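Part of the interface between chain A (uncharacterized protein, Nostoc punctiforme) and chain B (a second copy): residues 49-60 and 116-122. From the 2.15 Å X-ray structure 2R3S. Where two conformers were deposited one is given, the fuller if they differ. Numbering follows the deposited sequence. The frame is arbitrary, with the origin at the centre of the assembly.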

# COMPACT_ATOMS: atom_id res chain seq x y z
N CYS A 49 -24.16 -8.36 -3.32
CA CYS A 49 -23.54 -7.06 -3.14
C CYS A 49 -23.86 -6.08 -4.27
O CYS A 49 -23.43 -4.94 -4.22
CB CYS A 49 -22.01 -7.19 -3.01
SG CYS A 49 -21.45 -8.33 -1.68
N GLN A 50 -24.59 -6.52 -5.28
CA GLN A 50 -25.09 -5.65 -6.34
C GLN A 50 -23.93 -5.07 -7.17
O GLN A 50 -23.82 -3.85 -7.35
CB GLN A 50 -26.02 -4.56 -5.75
CG GLN A 50 -27.35 -5.12 -5.10
CD GLN A 50 -28.09 -4.04 -4.31
OE1 GLN A 50 -27.49 -3.29 -3.55
NE2 GLN A 50 -29.39 -3.96 -4.49
N THR A 51 -23.06 -5.95 -7.67
CA THR A 51 -21.89 -5.54 -8.45
C THR A 51 -21.90 -6.35 -9.76
O THR A 51 -22.69 -7.26 -9.89
CB THR A 51 -20.55 -5.83 -7.69
OG1 THR A 51 -20.31 -7.24 -7.66
CG2 THR A 51 -20.54 -5.33 -6.26
N SER A 52 -21.01 -6.07 -10.71
CA SER A 52 -20.80 -6.97 -11.84
C SER A 52 -20.17 -8.26 -11.32
O SER A 52 -19.50 -8.25 -10.26
CB SER A 52 -19.84 -6.35 -12.84
OG SER A 52 -18.54 -6.28 -12.25
N GLU A 53 -20.35 -9.35 -12.05
CA GLU A 53 -19.79 -10.65 -11.66
C GLU A 53 -18.30 -10.62 -11.86
O GLU A 53 -17.55 -11.09 -11.01
CB GLU A 53 -20.38 -11.81 -12.47
CG GLU A 53 -19.91 -13.24 -11.99
CD GLU A 53 -18.62 -13.78 -12.66
OE1 GLU A 53 -18.31 -13.40 -13.80
OE2 GLU A 53 -17.93 -14.63 -12.04
N ARG A 54 -17.86 -10.09 -13.00
CA ARG A 54 -16.44 -10.09 -13.30
C ARG A 54 -15.70 -9.26 -12.30
O ARG A 54 -14.60 -9.62 -11.90
CB ARG A 54 -16.11 -9.69 -14.74
CG ARG A 54 -16.24 -8.23 -15.09
CD ARG A 54 -16.22 -8.04 -16.61
NE ARG A 54 -14.94 -8.47 -17.16
CZ ARG A 54 -13.81 -7.79 -17.08
NH1 ARG A 54 -13.77 -6.59 -16.51
NH2 ARG A 54 -12.71 -8.30 -17.60
N GLY A 55 -16.30 -8.17 -11.85
CA GLY A 55 -15.69 -7.32 -10.82
C GLY A 55 -15.56 -8.01 -9.49
O GLY A 55 -14.50 -8.00 -8.88
N MSE A 56 -16.65 -8.64 -9.05
CA MSE A 56 -16.62 -9.46 -7.85
C MSE A 56 -15.57 -10.58 -7.94
O MSE A 56 -14.82 -10.80 -7.00
CB MSE A 56 -18.00 -10.02 -7.53
CG MSE A 56 -18.06 -10.78 -6.20
SE MSE A 56 -17.58 -9.63 -4.69
CE MSE A 56 -19.09 -8.35 -4.77
N ARG A 57 -15.47 -11.23 -9.09
CA ARG A 57 -14.53 -12.35 -9.26
C ARG A 57 -13.10 -11.88 -9.17
O ARG A 57 -12.26 -12.54 -8.55
CB ARG A 57 -14.74 -13.02 -10.62
CG ARG A 57 -13.80 -14.19 -10.92
CD ARG A 57 -12.60 -13.78 -11.76
NE ARG A 57 -13.00 -13.27 -13.06
CZ ARG A 57 -12.17 -12.78 -13.97
NH1 ARG A 57 -10.87 -12.71 -13.75
NH2 ARG A 57 -12.66 -12.36 -15.13
N MSE A 58 -12.80 -10.76 -9.83
CA MSE A 58 -11.44 -10.21 -9.84
C MSE A 58 -11.04 -9.72 -8.45
O MSE A 58 -9.93 -10.00 -7.99
CB MSE A 58 -11.34 -9.11 -10.89
CG MSE A 58 -11.53 -9.69 -12.28
SE MSE A 58 -12.21 -8.48 -13.63
CE MSE A 58 -10.55 -8.26 -14.66
N LEU A 59 -11.95 -9.01 -7.76
CA LEU A 59 -11.72 -8.63 -6.35
C LEU A 59 -11.48 -9.84 -5.42
O LEU A 59 -10.54 -9.85 -4.63
CB LEU A 59 -12.87 -7.74 -5.80
CG LEU A 59 -12.73 -7.18 -4.37
CD1 LEU A 59 -11.49 -6.27 -4.24
CD2 LEU A 59 -14.04 -6.47 -3.93
N CYS A 60 -12.34 -10.84 -5.49
CA CYS A 60 -12.25 -11.99 -4.57
C CYS A 60 -11.03 -12.86 -4.83
O CYS A 60 -10.41 -13.31 -3.89
CB CYS A 60 -13.52 -12.83 -4.64
SG CYS A 60 -14.98 -12.00 -3.90
N ALA B 116 -15.19 0.53 -9.98
CA ALA B 116 -14.74 -0.44 -10.98
C ALA B 116 -15.39 -1.79 -10.73
O ALA B 116 -15.87 -2.43 -11.66
CB ALA B 116 -13.20 -0.57 -10.98
N VAL B 117 -15.42 -2.22 -9.47
CA VAL B 117 -16.00 -3.54 -9.12
C VAL B 117 -17.51 -3.61 -9.43
O VAL B 117 -18.02 -4.62 -9.97
CB VAL B 117 -15.73 -3.90 -7.64
CG1 VAL B 117 -16.53 -5.13 -7.24
CG2 VAL B 117 -14.22 -4.14 -7.41
N LEU B 118 -18.22 -2.55 -9.09
CA LEU B 118 -19.63 -2.43 -9.43
C LEU B 118 -19.87 -2.38 -10.94
O LEU B 118 -20.77 -3.02 -11.43
CB LEU B 118 -20.21 -1.18 -8.80
CG LEU B 118 -20.33 -1.13 -7.28
CD1 LEU B 118 -20.24 0.31 -6.85
CD2 LEU B 118 -21.66 -1.73 -6.83
N LYS B 119 -19.06 -1.62 -11.66
CA LYS B 119 -19.19 -1.44 -13.11
C LYS B 119 -18.69 -2.64 -13.92
O LYS B 119 -19.24 -2.98 -14.95
CB LYS B 119 -18.38 -0.21 -13.50
CG LYS B 119 -18.47 0.23 -14.95
CD LYS B 119 -17.45 1.37 -15.19
CE LYS B 119 -18.03 2.53 -16.02
NZ LYS B 119 -18.89 2.07 -17.14
N GLY B 120 -17.61 -3.27 -13.48
CA GLY B 120 -17.02 -4.39 -14.22
C GLY B 120 -15.91 -3.96 -15.14
O GLY B 120 -15.64 -4.60 -16.16
N GLY B 121 -15.24 -2.88 -14.75
CA GLY B 121 -14.29 -2.23 -15.61
C GLY B 121 -14.00 -0.84 -15.12
O GLY B 121 -14.70 -0.29 -14.26
N THR B 122 -13.00 -0.23 -15.72
CA THR B 122 -12.43 0.97 -15.16
C THR B 122 -13.47 2.08 -15.02
O THR B 122 -14.27 2.36 -15.95
CB THR B 122 -11.30 1.49 -16.01
OG1 THR B 122 -10.79 2.69 -15.43
CG2 THR B 122 -11.78 1.74 -17.46

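This is a contact between helix ends, in which the N-terminus of a chain A helix, capped by a serine, meets the carbonyl-rich C-terminus of a chain B helix, with a small apolar patch around a valine beside the polar bonds.

The last carbonyls of a helix lack the amide partners they would have further back, and here V117(B) and L118(B), in the last turn, and G120(B), just past it, offer theirs to chain A. S52(A), the N-cap of the helix that starts at E53(A), is the central residue. Its hydroxyl works in two directions: S52(A) OG accepts from G55(A) N at 3.0 Å, the capping bond, and donates to V117(B) O at 2.9 Å. A short side chain with a hydroxyl, held at chi1 p, can do both at once. The backbone adds weak bonds from S52(A) N to L118(B) O at 3.1 Å and to V117(B) O at 3.4 Å, both with N-H...O angles near 135°.

R54(A) has the reach that serine lacks. Its CA-to-CB bond points sideways, but the long side chain brings R54(A) NH1 within 2.8 Å of G120(B) O, a hydrogen bond made at the edge of the guanidinium, near its plane; NH2 is bonded elsewhere in the structure.

Two glycines allow the close approach. G55(A) CA lies 3.7 Å from V117(B) O, and an ideal CB on G55(A) would clash with that same oxygen. G120(B), the first residue beyond the helix, has positive phi, and at its backbone angles a CB would be jammed against the preceding carbonyl oxygen, so its own conformation already calls for glycine. The interface adds to this: G120(B) CA is 3.1 Å from S52(A) OG, and an ideal CB would be equally tight against that atom.

V117(B) supplies most of the apolar surface from chain B and has the largest area covered by the opposing stretch. Its branched side chain spreads two methyls along chain A: V117(B) CG2 lies 4.2 Å from L59(A) CB, while V117(B) CG1 is 4.0 Å from M56(A) N and 4.1 Å from T51(A) CB. Thus one residue gives its carbonyl to the serine and its methyls to the chain A helix and the loop before it.

L118(B) covers the outer side of the contact. Its CA-to-CB bond points away, yet the side chain's end returns, placing L118(B) CD2 3.8 Å from T51(A) CG2 and 3.1 Å from Q50(A) O. T51(A) suits this spot because its methyl meets the leucine while T51(A) OG1 donates to S52(A) O at 2.9 Å.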